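Local coordinates for protein CT021 (Chlamydia trachomatis serovar L2, PDB 6UXD) that is of unknown function but belongs to a family grouped with the LolA and LolB lipoprotein carriers, so a lipid- or lipoprotein-related role is possible, at residues 44-49 / 209-214; 63-68 / 200-205; 89-94 / 106-111; 146-151 / 172-177. One frame throughout, in Å; residues are numbered along the deposited sequence.

Contact 1. Residues 44-49 / 209-214. Unlike the reference sequence in segment 44-49: Met47 (reference Val).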
loop_
_atom_site.group_PDB
_atom_site.type_symbol
_atom_site.label_atom_id
_atom_site.label_comp_id
_atom_site.label_asym_id
_atom_site.label_seq_id
_atom_site.Cartn_x
_atom_site.Cartn_y
_atom_site.Cartn_z
ATOM N N TRP A 44 9.901 6.341 6.168
ATOM C CA TRP A 44 9.093 7.231 5.351
ATOM C C TRP A 44 8.503 6.476 4.167
ATOM O O TRP A 44 9.242 5.865 3.389
ATOM C CB TRP A 44 9.922 8.398 4.829
ATOM C CG TRP A 44 10.425 9.308 5.910
ATOM C CD1 TRP A 44 11.509 9.111 6.705
ATOM C CD2 TRP A 44 9.855 10.557 6.304
ATOM N NE1 TRP A 44 11.654 10.164 7.573
ATOM C CE2 TRP A 44 10.656 11.072 7.339
ATOM C CE3 TRP A 44 8.759 11.302 5.864
ATOM C CZ2 TRP A 44 10.385 12.293 7.951
ATOM C CZ3 TRP A 44 8.490 12.512 6.472
ATOM C CH2 TRP A 44 9.296 12.997 7.499
ATOM N N VAL A 45 7.186 6.573 4.006
ATOM C CA VAL A 45 6.452 5.921 2.926
ATOM C C VAL A 45 5.645 6.967 2.176
ATOM O O VAL A 45 4.767 7.617 2.757
ATOM C CB VAL A 45 5.515 4.819 3.460
ATOM C CG1 VAL A 45 4.739 4.165 2.309
ATOM C CG2 VAL A 45 6.328 3.836 4.310
ATOM N N GLU A 46 5.885 7.072 0.883
ATOM C CA GLU A 46 5.162 7.960 -0.012
ATOM C C GLU A 46 4.045 7.204 -0.727
ATOM O O GLU A 46 4.226 6.058 -1.138
ATOM C CB GLU A 46 6.162 8.563 -0.999
ATOM C CG GLU A 46 5.639 9.113 -2.279
ATOM C CD GLU A 46 6.756 9.250 -3.312
ATOM O OE1 GLU A 46 7.778 9.922 -2.990
ATOM O OE2 GLU A 46 6.611 8.678 -4.436
ATOM N N MET A 47 2.884 7.848 -0.861
ATOM C CA MET A 47 1.700 7.232 -1.456
ATOM C C MET A 47 1.051 8.225 -2.410
ATOM O O MET A 47 0.596 9.291 -1.978
ATOM C CB MET A 47 0.692 6.810 -0.386
ATOM C CG MET A 47 1.307 6.147 0.822
ATOM N N SER A 48 1.011 7.879 -3.697
ATOM C CA SER A 48 0.392 8.711 -4.726
ATOM C C SER A 48 -0.885 8.041 -5.211
ATOM O O SER A 48 -0.884 6.836 -5.495
ATOM C CB SER A 48 1.323 8.932 -5.920
ATOM O OG SER A 48 2.661 9.104 -5.521
ATOM N N GLU A 49 -1.961 8.816 -5.326
ATOM C CA GLU A 49 -3.215 8.312 -5.867
ATOM C C GLU A 49 -3.413 8.796 -7.293
ATOM O O GLU A 49 -3.096 9.939 -7.623
ATOM C CB GLU A 49 -4.425 8.749 -5.036
ATOM C CG GLU A 49 -5.751 8.580 -5.804
ATOM C CD GLU A 49 -6.987 8.675 -4.923
ATOM O OE1 GLU A 49 -6.842 8.788 -3.684
ATOM O OE2 GLU A 49 -8.108 8.630 -5.480
ATOM N N SER A 209 12.161 8.142 -5.853
ATOM C CA SER A 209 11.032 9.056 -5.807
ATOM C C SER A 209 11.172 10.123 -6.881
ATOM O O SER A 209 12.277 10.586 -7.182
ATOM C CB SER A 209 10.918 9.740 -4.449
ATOM O OG SER A 209 9.959 10.779 -4.531
ATOM N N SER A 210 10.035 10.520 -7.444
ATOM C CA SER A 210 9.959 11.658 -8.348
ATOM C C SER A 210 9.585 12.960 -7.637
ATOM O O SER A 210 9.506 14.007 -8.288
ATOM C CB SER A 210 8.944 11.362 -9.457
ATOM O OG SER A 210 7.626 11.242 -8.956
ATOM N N TYR A 211 9.381 12.934 -6.331
ATOM C CA TYR A 211 8.857 14.065 -5.582
ATOM C C TYR A 211 9.954 14.752 -4.775
ATOM O O TYR A 211 11.091 14.275 -4.718
ATOM C CB TYR A 211 7.732 13.576 -4.663
ATOM C CG TYR A 211 6.547 13.047 -5.427
ATOM C CD1 TYR A 211 5.791 13.885 -6.226
ATOM C CD2 TYR A 211 6.183 11.714 -5.348
ATOM C CE1 TYR A 211 4.704 13.411 -6.923
ATOM C CE2 TYR A 211 5.097 11.229 -6.043
ATOM C CZ TYR A 211 4.358 12.081 -6.829
ATOM O OH TYR A 211 3.270 11.601 -7.529
ATOM N N PRO A 212 9.652 15.893 -4.142
ATOM C CA PRO A 212 10.696 16.601 -3.392
ATOM C C PRO A 212 11.260 15.761 -2.259
ATOM O O PRO A 212 10.638 14.815 -1.756
ATOM C CB PRO A 212 9.979 17.842 -2.844
ATOM C CG PRO A 212 8.770 18.009 -3.708
ATOM C CD PRO A 212 8.377 16.639 -4.140
ATOM N N ALA A 213 12.466 16.144 -1.854
ATOM C CA ALA A 213 13.174 15.479 -0.777
ATOM C C ALA A 213 12.367 15.512 0.515
ATOM O O ALA A 213 11.453 16.323 0.700
ATOM C CB ALA A 213 14.525 16.145 -0.532
ATOM N N LEU A 214 12.767 14.645 1.430
ATOM C CA LEU A 214 12.072 14.478 2.689
ATOM C C LEU A 214 12.171 15.741 3.548
ATOM O O LEU A 214 13.137 16.497 3.442
ATOM C CB LEU A 214 12.669 13.296 3.439
ATOM C CG LEU A 214 12.507 11.921 2.774
ATOM C CD1 LEU A 214 13.135 10.867 3.681
ATOM C CD2 LEU A 214 11.036 11.621 2.501
HETATM O O HOH W 1 7.659 8.953 -6.839
#
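Antiparallel strand 43-50, paired with strands 29-38 and 79-84 in a protein whose family is grouped with LolA and LolB, turns alternate side chains, Trp44, Glu46 and Ser48, to the irregular loop 209-214 that follows strand 196-204. Glu46 stands at the centre: with CG anti to the backbone N and the chain extended, its carboxylate reaches the loop and crosses the Tyr211 side chain nearly at right angles, the two planes 82° apart. Ser209 OG donates to the syn lone pair of Glu46 OE1 over 2.8 Å. The same OG accepts from Tyr211 N at 2.9 Å, closing an ST turn, so one hydroxyl both folds the loop and ties it to the strand. Glu46 OE2 lies 3.2 Å from Tyr211 CD2, near the ring plane and at its edge, where the polarised C-H groups face the probable negative charge. A water donates to Glu46 OE2 at 2.6 Å and accepts from Ser210 N at 2.9 Å, adding a bridge to the backbone. Arg36 offers Glu46 a further, long and weak ion pair. Farther along the strand, Ser48 OG meets Tyr211 OH in a weak hydrogen bond of 3.3 Å; the main polar partner of that phenol is Lys77. At the other end Trp44 and Leu214 slide past each other in opposite directions, and Leu214 CD1 makes a CH-π contact over the indole face, 3.9 Å from the centroid of the Trp44 five-membered ring and 16° off its normal.

Contact 2. Residues 63-68 / 200-205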
loop_
_atom_site.group_PDB
_atom_site.type_symbol
_atom_site.label_atom_id
_atom_site.label_comp_id
_atom_site.label_asym_id
_atom_site.label_seq_id
_atom_site.Cartn_x
_atom_site.Cartn_y
_atom_site.Cartn_z
ATOM N N GLN A 63 4.597 -0.656 -22.208
ATOM C CA GLN A 63 5.892 -0.683 -22.875
ATOM C C GLN A 63 7.061 -0.773 -21.900
ATOM O O GLN A 63 8.161 -1.143 -22.322
ATOM C CB GLN A 63 6.051 0.556 -23.766
ATOM N N SER A 64 6.871 -0.428 -20.620
ATOM C CA SER A 64 7.932 -0.651 -19.641
ATOM C C SER A 64 7.359 -1.152 -18.316
ATOM O O SER A 64 7.228 -2.360 -18.115
ATOM C CB SER A 64 8.773 0.618 -19.430
ATOM O OG SER A 64 8.012 1.710 -18.943
ATOM N N SER A 65 7.022 -0.247 -17.407
ATOM C CA SER A 65 6.475 -0.631 -16.111
ATOM C C SER A 65 5.953 0.622 -15.436
ATOM O O SER A 65 6.251 1.739 -15.866
ATOM C CB SER A 65 7.519 -1.329 -15.231
ATOM O OG SER A 65 8.624 -0.485 -14.918
ATOM N N TRP A 66 5.126 0.416 -14.407
ATOM C CA TRP A 66 4.718 1.517 -13.543
ATOM C C TRP A 66 5.927 2.264 -13.009
ATOM O O TRP A 66 5.988 3.495 -13.077
ATOM C CB TRP A 66 3.875 1.008 -12.372
ATOM C CG TRP A 66 2.433 0.877 -12.734
ATOM C CD1 TRP A 66 1.819 -0.208 -13.297
ATOM C CD2 TRP A 66 1.424 1.870 -12.566
ATOM N NE1 TRP A 66 0.485 0.053 -13.486
ATOM C CE2 TRP A 66 0.216 1.322 -13.041
ATOM C CE3 TRP A 66 1.421 3.169 -12.044
ATOM C CZ2 TRP A 66 -0.985 2.034 -13.018
ATOM C CZ3 TRP A 66 0.230 3.873 -12.019
ATOM C CH2 TRP A 66 -0.956 3.305 -12.504
ATOM N N LYS A 67 6.892 1.534 -12.452
ATOM C CA LYS A 67 8.070 2.186 -11.900
ATOM C C LYS A 67 8.734 3.083 -12.937
ATOM O O LYS A 67 8.984 4.265 -12.679
ATOM C CB LYS A 67 9.077 1.157 -11.382
ATOM C CG LYS A 67 10.457 1.760 -11.119
ATOM C CD LYS A 67 11.310 0.891 -10.229
ATOM C CE LYS A 67 11.630 -0.441 -10.861
ATOM N NZ LYS A 67 12.426 -0.280 -12.094
ATOM N N ASN A 68 9.003 2.539 -14.130
ATOM C CA ASN A 68 9.791 3.267 -15.121
ATOM C C ASN A 68 8.986 4.311 -15.890
ATOM O O ASN A 68 9.563 5.288 -16.385
ATOM C CB ASN A 68 10.436 2.292 -16.108
ATOM C CG ASN A 68 11.438 1.370 -15.446
ATOM O OD1 ASN A 68 11.800 1.549 -14.285
ATOM N ND2 ASN A 68 11.893 0.370 -16.185
ATOM N N THR A 200 -2.787 -6.034 -6.096
ATOM C CA THR A 200 -1.453 -5.491 -6.336
ATOM C C THR A 200 -1.027 -5.876 -7.745
ATOM O O THR A 200 -0.877 -7.066 -8.052
ATOM C CB THR A 200 -0.446 -6.005 -5.318
ATOM O OG1 THR A 200 -0.954 -5.777 -3.998
ATOM C CG2 THR A 200 0.874 -5.271 -5.478
ATOM N N ILE A 201 -0.859 -4.878 -8.605
ATOM C CA ILE A 201 -0.600 -5.152 -10.014
ATOM C C ILE A 201 0.873 -5.047 -10.361
ATOM O O ILE A 201 1.289 -5.595 -11.393
ATOM C CB ILE A 201 -1.444 -4.234 -10.917
ATOM C CG1 ILE A 201 -1.071 -2.753 -10.729
ATOM C CG2 ILE A 201 -2.904 -4.443 -10.609
ATOM C CD1 ILE A 201 -1.919 -1.785 -11.581
ATOM N N GLU A 202 1.681 -4.399 -9.521
ATOM C CA GLU A 202 3.118 -4.349 -9.737
ATOM C C GLU A 202 3.796 -4.150 -8.396
ATOM O O GLU A 202 3.262 -3.448 -7.537
ATOM C CB GLU A 202 3.503 -3.224 -10.701
ATOM C CG GLU A 202 4.964 -3.274 -11.152
ATOM C CD GLU A 202 5.324 -2.184 -12.163
ATOM O OE1 GLU A 202 4.660 -2.113 -13.211
ATOM O OE2 GLU A 202 6.267 -1.390 -11.897
ATOM N N MET A 203 4.929 -4.818 -8.193
ATOM C CA MET A 203 5.779 -4.516 -7.049
ATOM C C MET A 203 7.221 -4.766 -7.458
ATOM O O MET A 203 7.503 -5.495 -8.418
ATOM C CB MET A 203 5.404 -5.342 -5.800
ATOM C CG MET A 203 5.425 -6.823 -6.022
ATOM S SD MET A 203 5.022 -7.877 -4.616
ATOM C CE MET A 203 3.369 -7.359 -4.120
ATOM N N GLY A 204 8.137 -4.136 -6.730
ATOM C CA GLY A 204 9.542 -4.320 -7.000
ATOM C C GLY A 204 10.486 -3.577 -6.070
ATOM O O GLY A 204 10.183 -3.318 -4.894
ATOM N N HIS A 205 11.667 -3.278 -6.603
ATOM C CA HIS A 205 12.780 -2.763 -5.827
ATOM C C HIS A 205 13.489 -1.683 -6.626
ATOM O O HIS A 205 13.320 -1.574 -7.848
ATOM C CB HIS A 205 13.772 -3.870 -5.476
ATOM C CG HIS A 205 13.135 -5.113 -4.943
ATOM N ND1 HIS A 205 12.502 -5.159 -3.720
ATOM C CD2 HIS A 205 13.042 -6.361 -5.462
ATOM C CE1 HIS A 205 12.057 -6.383 -3.502
ATOM N NE2 HIS A 205 12.366 -7.131 -4.545
#
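Glu202 reaches end-on to the start of helix 66-69, its carboxylate overlapping the backbone of Trp66 and Lys67. The two oxygens work as a fork: OE1 of Glu202 accepts from Trp66 N at 2.8 Å, and OE2 of Glu202 from Lys67 N at 3.0 Å. Each uses its syn lone pair, and the second bond is the straighter (164° against 153°). Just before them, Ser65 OG takes Asn68 N at 3.1 Å as the N-cap. Glu202 OE1 also lies in the plane of the Trp66 indole, at its edge, 3.4 Å from CD1 of that ring. Ile201 CD1 comes up obliquely, 3.6 Å from Trp66 NE1. Ile201 and Glu202 belong to strand 196-204, which pairs with strand 21-26; both can face the helix because Ile201 departs from extended geometry, and both bond through their backbones to Val23, as in a classic β bulge. Lys67 runs alongside, its CE 3.6 Å from His205 O, while bends at its end deliver NZ to Asn68 OD1 at 2.9 Å. Beyond the two segments, Tyr21 OH and Asn144 ND2 also bond to the carboxylate of Glu202. These four donors are neutral, and Lys67 NZ stays 6.3 Å from Glu202 OE2, not in contact; gathered at a helix N-terminus, they probably keep this buried group ionised.

Contact 3. Residues 89-94 / 106-111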
loop_
_atom_site.group_PDB
_atom_site.type_symbol
_atom_site.label_atom_id
_atom_site.label_comp_id
_atom_site.label_asym_id
_atom_site.label_seq_id
_atom_site.Cartn_x
_atom_site.Cartn_y
_atom_site.Cartn_z
ATOM N N LEU A 89 1.683 8.423 14.145
ATOM C CA LEU A 89 1.890 8.625 12.720
ATOM C C LEU A 89 1.801 10.105 12.371
ATOM O O LEU A 89 0.927 10.826 12.853
ATOM C CB LEU A 89 0.845 7.842 11.930
ATOM C CG LEU A 89 1.010 7.931 10.410
ATOM C CD1 LEU A 89 2.221 7.101 9.992
ATOM C CD2 LEU A 89 -0.254 7.483 9.678
ATOM N N MET A 90 2.709 10.556 11.519
ATOM C CA MET A 90 2.667 11.908 10.993
ATOM C C MET A 90 2.538 11.833 9.484
ATOM O O MET A 90 3.268 11.082 8.828
ATOM C CB MET A 90 3.912 12.697 11.413
ATOM C CG MET A 90 4.005 14.070 10.771
ATOM S SD MET A 90 5.243 15.143 11.556
ATOM C CE MET A 90 6.446 13.970 12.097
ATOM N N ILE A 91 1.588 12.591 8.940
ATOM C CA ILE A 91 1.279 12.580 7.524
ATOM C C ILE A 91 1.511 13.972 6.966
ATOM O O ILE A 91 1.178 14.971 7.608
ATOM C CB ILE A 91 -0.178 12.150 7.258
ATOM C CG1 ILE A 91 -0.444 10.767 7.848
ATOM C CG2 ILE A 91 -0.467 12.174 5.780
ATOM C CD1 ILE A 91 -1.849 10.270 7.545
ATOM N N PHE A 92 2.033 14.026 5.749
ATOM C CA PHE A 92 2.187 15.264 5.010
ATOM C C PHE A 92 1.496 15.104 3.670
ATOM O O PHE A 92 1.393 13.992 3.144
ATOM C CB PHE A 92 3.650 15.604 4.771
ATOM C CG PHE A 92 4.488 15.630 6.006
ATOM C CD1 PHE A 92 4.953 14.453 6.582
ATOM C CD2 PHE A 92 4.852 16.838 6.582
ATOM C CE1 PHE A 92 5.743 14.478 7.714
ATOM C CE2 PHE A 92 5.651 16.865 7.706
ATOM C CZ PHE A 92 6.096 15.681 8.280
ATOM N N VAL A 93 1.020 16.215 3.121
ATOM C CA VAL A 93 0.483 16.244 1.766
ATOM C C VAL A 93 1.331 17.213 0.960
ATOM O O VAL A 93 1.882 18.181 1.495
ATOM C CB VAL A 93 -1.006 16.646 1.732
ATOM C CG1 VAL A 93 -1.225 17.941 2.485
ATOM C CG2 VAL A 93 -1.492 16.767 0.304
ATOM N N LEU A 94 1.474 16.928 -0.327
ATOM C CA LEU A 94 2.300 17.765 -1.184
ATOM C C LEU A 94 1.460 18.936 -1.653
ATOM O O LEU A 94 0.412 18.741 -2.275
ATOM C CB LEU A 94 2.832 16.970 -2.367
ATOM C CG LEU A 94 3.730 17.723 -3.343
ATOM C CD1 LEU A 94 5.017 18.116 -2.676
ATOM C CD2 LEU A 94 4.002 16.860 -4.565
ATOM N N ASP A 106 -8.166 14.273 7.401
ATOM C CA ASP A 106 -9.046 13.723 6.377
ATOM C C ASP A 106 -8.698 12.251 6.159
ATOM O O ASP A 106 -9.541 11.382 6.422
ATOM C CB ASP A 106 -8.950 14.534 5.082
ATOM N N PRO A 107 -7.492 11.917 5.696
ATOM C CA PRO A 107 -7.084 10.505 5.640
ATOM C C PRO A 107 -6.315 10.004 6.854
ATOM O O PRO A 107 -5.970 8.818 6.889
ATOM C CB PRO A 107 -6.184 10.475 4.395
ATOM C CG PRO A 107 -5.524 11.803 4.407
ATOM C CD PRO A 107 -6.549 12.778 4.954
ATOM N N LEU A 108 -6.043 10.858 7.841
ATOM C CA LEU A 108 -5.143 10.474 8.929
ATOM C C LEU A 108 -5.639 9.267 9.715
ATOM O O LEU A 108 -4.863 8.310 9.884
ATOM C CB LEU A 108 -4.913 11.684 9.844
ATOM C CG LEU A 108 -4.140 11.489 11.152
ATOM C CD1 LEU A 108 -2.742 10.945 10.910
ATOM C CD2 LEU A 108 -4.070 12.814 11.920
ATOM N N PRO A 109 -6.873 9.231 10.225
ATOM C CA PRO A 109 -7.279 8.067 11.035
ATOM C C PRO A 109 -7.403 6.777 10.232
ATOM O O PRO A 109 -7.118 5.699 10.769
ATOM C CB PRO A 109 -8.624 8.504 11.635
ATOM C CG PRO A 109 -9.132 9.572 10.721
ATOM C CD PRO A 109 -7.929 10.258 10.144
ATOM N N PHE A 110 -7.809 6.856 8.963
ATOM C CA PHE A 110 -7.864 5.675 8.103
ATOM C C PHE A 110 -6.501 4.993 8.009
ATOM O O PHE A 110 -6.387 3.773 8.174
ATOM C CB PHE A 110 -8.373 6.100 6.726
ATOM C CG PHE A 110 -8.545 4.978 5.749
ATOM C CD1 PHE A 110 -9.593 4.080 5.875
ATOM C CD2 PHE A 110 -7.683 4.850 4.674
ATOM C CE1 PHE A 110 -9.762 3.055 4.957
ATOM C CE2 PHE A 110 -7.846 3.832 3.753
ATOM C CZ PHE A 110 -8.887 2.932 3.893
ATOM N N PHE A 111 -5.445 5.773 7.764
ATOM C CA PHE A 111 -4.101 5.204 7.691
ATOM C C PHE A 111 -3.707 4.530 9.005
ATOM O O PHE A 111 -3.168 3.418 9.006
ATOM C CB PHE A 111 -3.087 6.292 7.319
ATOM C CG PHE A 111 -2.967 6.540 5.831
ATOM C CD1 PHE A 111 -2.510 5.542 4.977
ATOM C CD2 PHE A 111 -3.293 7.773 5.292
ATOM C CE1 PHE A 111 -2.396 5.771 3.615
ATOM C CE2 PHE A 111 -3.178 8.013 3.928
ATOM C CZ PHE A 111 -2.731 7.011 3.092
#
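Apolar contact carries this strand-helix packing, in which strand 90-95 meets the first turn of helix 108-116. Ile91 is the central piece. Its CG1 is anti to the carbonyl carbon (chi1 -58°) and CD1 continues the chain outward (chi2 -177°), so the methyl end is thrust between two helix residues. There Ile91 CD1 comes within 3.5 Å of Leu108 CD1, and it is almost as near the helix backbone, 3.6 Å from Leu108 CA. On the other residue the same methyl CD1 of Ile91 lies 3.7 Å from Phe111 CD2, approaching the ring obliquely. Leu108 does its share by torsion: its CB does not itself point at the strand, but CG is anti to the backbone N (chi1 173°), and this and the second torsion bring CD1 to Ile91. Leu89, just before the strand and turned to the same side as Ile91, adds a second contact, its CD2 resting 3.9 Å from Phe111 CB. Residues two apart thus meet residues three apart.

Hydrogen bonding plays its part at the start of the helix rather than between the segments. Phe111 N donates over 3.2 Å to O of Pro107, the residue preceding the helix, which helps set Leu108 and Phe111 on a common face.

Strand 90-95 runs between strands 79-84 and 98-101, and the helix follows that last hairpin to fold back over them. Phe111 reaches on to Leu82 of strand 79-84, while Leu89 also touches Ile84 and, along the helix, Val112 and Leu115.

Contact 4. Residues 146-151 / 172-177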
loop_
_atom_site.group_PDB
_atom_site.type_symbol
_atom_site.label_atom_id
_atom_site.label_comp_id
_atom_site.label_asym_id
_atom_site.label_seq_id
_atom_site.Cartn_x
_atom_site.Cartn_y
_atom_site.Cartn_z
ATOM N N GLU A 146 -0.390 -10.715 -12.797
ATOM C CA GLU A 146 -1.292 -11.425 -11.891
ATOM C C GLU A 146 -0.478 -11.945 -10.710
ATOM O O GLU A 146 -0.156 -13.135 -10.591
ATOM C CB GLU A 146 -2.017 -12.551 -12.614
ATOM C CG GLU A 146 -2.648 -12.135 -13.893
ATOM C CD GLU A 146 -3.410 -10.828 -13.797
ATOM O OE1 GLU A 146 -4.243 -10.699 -12.846
ATOM O OE2 GLU A 146 -3.160 -9.948 -14.693
ATOM N N LEU A 147 -0.137 -11.014 -9.813
ATOM C CA LEU A 147 0.791 -11.340 -8.749
ATOM C C LEU A 147 0.237 -12.345 -7.734
ATOM O O LEU A 147 1.035 -12.972 -7.033
ATOM C CB LEU A 147 1.230 -10.065 -8.037
ATOM C CG LEU A 147 1.846 -8.954 -8.888
ATOM C CD1 LEU A 147 2.426 -7.809 -7.993
ATOM C CD2 LEU A 147 2.911 -9.493 -9.828
ATOM N N ILE A 148 -1.085 -12.551 -7.657
ATOM C CA ILE A 148 -1.606 -13.567 -6.736
ATOM C C ILE A 148 -1.252 -14.984 -7.167
ATOM O O ILE A 148 -1.432 -15.927 -6.375
ATOM C CB ILE A 148 -3.129 -13.393 -6.556
ATOM C CG1 ILE A 148 -3.604 -14.010 -5.215
ATOM C CG2 ILE A 148 -3.925 -14.011 -7.715
ATOM C CD1 ILE A 148 -2.672 -13.706 -4.018
ATOM N N THR A 149 -0.696 -15.166 -8.382
ATOM C CA THR A 149 -0.158 -16.476 -8.763
ATOM C C THR A 149 1.222 -16.728 -8.161
ATOM O O THR A 149 1.735 -17.849 -8.246
ATOM C CB THR A 149 -0.083 -16.632 -10.309
ATOM O OG1 THR A 149 0.725 -15.595 -10.880
ATOM C CG2 THR A 149 -1.456 -16.577 -10.920
ATOM N N LEU A 150 1.846 -15.731 -7.547
ATOM C CA LEU A 150 3.081 -16.011 -6.835
ATOM C C LEU A 150 2.828 -16.879 -5.589
ATOM O O LEU A 150 1.750 -16.833 -4.994
ATOM C CB LEU A 150 3.771 -14.718 -6.410
ATOM C CG LEU A 150 4.260 -13.828 -7.554
ATOM C CD1 LEU A 150 4.717 -12.518 -7.001
ATOM C CD2 LEU A 150 5.379 -14.537 -8.344
ATOM N N PRO A 151 3.810 -17.687 -5.190
ATOM C CA PRO A 151 3.699 -18.447 -3.938
ATOM C C PRO A 151 3.388 -17.540 -2.757
ATOM O O PRO A 151 4.104 -16.579 -2.486
ATOM C CB PRO A 151 5.082 -19.089 -3.795
ATOM C CG PRO A 151 5.578 -19.225 -5.224
ATOM C CD PRO A 151 5.080 -17.962 -5.899
ATOM N N LEU A 172 -8.836 -10.586 4.578
ATOM C CA LEU A 172 -7.890 -11.643 4.259
ATOM C C LEU A 172 -6.820 -11.036 3.360
ATOM O O LEU A 172 -7.135 -10.447 2.315
ATOM C CB LEU A 172 -8.607 -12.833 3.615
ATOM C CG LEU A 172 -7.925 -14.199 3.716
ATOM C CD1 LEU A 172 -7.370 -14.538 5.091
ATOM C CD2 LEU A 172 -8.921 -15.264 3.273
ATOM N N ILE A 173 -5.565 -11.141 3.790
ATOM C CA ILE A 173 -4.442 -10.481 3.128
ATOM C C ILE A 173 -3.427 -11.551 2.758
ATOM O O ILE A 173 -3.083 -12.400 3.590
ATOM C CB ILE A 173 -3.784 -9.408 4.022
ATOM C CG1 ILE A 173 -4.859 -8.544 4.676
ATOM C CG2 ILE A 173 -2.844 -8.532 3.200
ATOM C CD1 ILE A 173 -4.357 -7.262 5.321
ATOM N N TYR A 174 -2.918 -11.486 1.528
ATOM C CA TYR A 174 -1.967 -12.473 1.046
ATOM C C TYR A 174 -0.607 -11.806 0.861
ATOM O O TYR A 174 -0.516 -10.720 0.293
ATOM C CB TYR A 174 -2.453 -13.123 -0.264
ATOM C CG TYR A 174 -3.778 -13.849 -0.140
ATOM C CD1 TYR A 174 -4.982 -13.156 -0.127
ATOM C CD2 TYR A 174 -3.825 -15.229 -0.024
ATOM C CE1 TYR A 174 -6.205 -13.832 -0.002
ATOM C CE2 TYR A 174 -5.037 -15.908 0.082
ATOM C CZ TYR A 174 -6.212 -15.209 0.107
ATOM O OH TYR A 174 -7.372 -15.937 0.240
ATOM N N PHE A 175 0.436 -12.465 1.350
ATOM C CA PHE A 175 1.802 -12.007 1.194
ATOM C C PHE A 175 2.626 -13.116 0.565
ATOM O O PHE A 175 2.394 -14.305 0.810
ATOM C CB PHE A 175 2.458 -11.602 2.534
ATOM C CG PHE A 175 1.859 -10.385 3.153
ATOM C CD1 PHE A 175 2.284 -9.123 2.782
ATOM C CD2 PHE A 175 0.878 -10.498 4.132
ATOM C CE1 PHE A 175 1.736 -7.979 3.379
ATOM C CE2 PHE A 175 0.327 -9.368 4.722
ATOM C CZ PHE A 175 0.757 -8.106 4.337
ATOM N N SER A 176 3.604 -12.690 -0.226
ATOM C CA SER A 176 4.568 -13.597 -0.823
ATOM C C SER A 176 5.284 -14.381 0.257
ATOM O O SER A 176 5.578 -13.863 1.339
ATOM C CB SER A 176 5.593 -12.810 -1.656
ATOM O OG SER A 176 6.737 -13.613 -1.922
ATOM N N ASN A 177 5.582 -15.645 -0.044
ATOM C CA ASN A 177 6.375 -16.427 0.890
ATOM C C ASN A 177 7.799 -15.910 0.985
ATOM O O ASN A 177 8.540 -16.327 1.884
ATOM C CB ASN A 177 6.374 -17.901 0.473
ATOM C CG ASN A 177 4.988 -18.550 0.608
ATOM O OD1 ASN A 177 4.216 -18.179 1.483
ATOM N ND2 ASN A 177 4.693 -19.540 -0.243
HETATM O O HOH W 2 6.219 -15.333 -3.856
#
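Ile148 has CG1 swung anti to the backbone N (chi1 -156°), and its second torsion then carries CD1 across to the strand. That methyl settles 3.8 Å from Tyr174 CB, crossing the tyrosine obliquely at the root of its ring. Asn177, with CG anti to its carbonyl carbon (chi1 -67°), brings its amide alongside the proline ring, where Asn177 ND2 lies 3.6 Å from Pro151 CB. Between these two side-chain contacts sits Pro151 O, the polar focus. Asn177 N donates to Pro151 O at 3.0 Å and 163°, from above the carbonyl plane rather than along a lone pair. Ser176 CA adds a C-H···O contact of 3.4 Å to the same oxygen. This amide bond prolongs the antiparallel ladder of strands 152-158 and 170-176, in which Phe175 pairs with Ser153 and Ile173 with Trp155, so the loop 146-151 enters its strand already in register. Ahead of it the chain makes a 3-10 turn at 147-149, closed by a bond from Thr149 N to Glu146 O. Thr149 OG1 donates to Glu146 O as well, at 2.6 Å and nearly along the C=O axis. Tyr174 OH is hydrogen-bonded to His125 N, while its ring meets Trp186; Asn177 OD1 bonds to Ser153 OG. A water donates to Pro151 O at 2.8 Å and sits 2.6 Å from Ser176 OG in a further hydrogen bond, and that hydroxyl also pairs with Asn178 N.

How the contacts relate
All four contacts border the same extended antiparallel strand system. Contact 1 closes the widest loop; contact 2 is nested within it, and contacts 3 and 4 follow in series inside. Contacts 1 and 3 form one neighbourhood, centres about 13 Å apart: Trp44 packs on Phe92, and Tyr211 and Pro212 on Leu94. Contacts 2 and 4, centres about 16 Å apart, meet where Leu147 packs on the backbone of 200-202 and the side chain of Met203. Contacts 3 and 4 lie on opposite sides of the chain's centre, their centres about 27 Å apart. Segments 200-205 and 209-214 thus pack against the earlier 63-68 and 44-49, bringing the end of the chain back onto its first half.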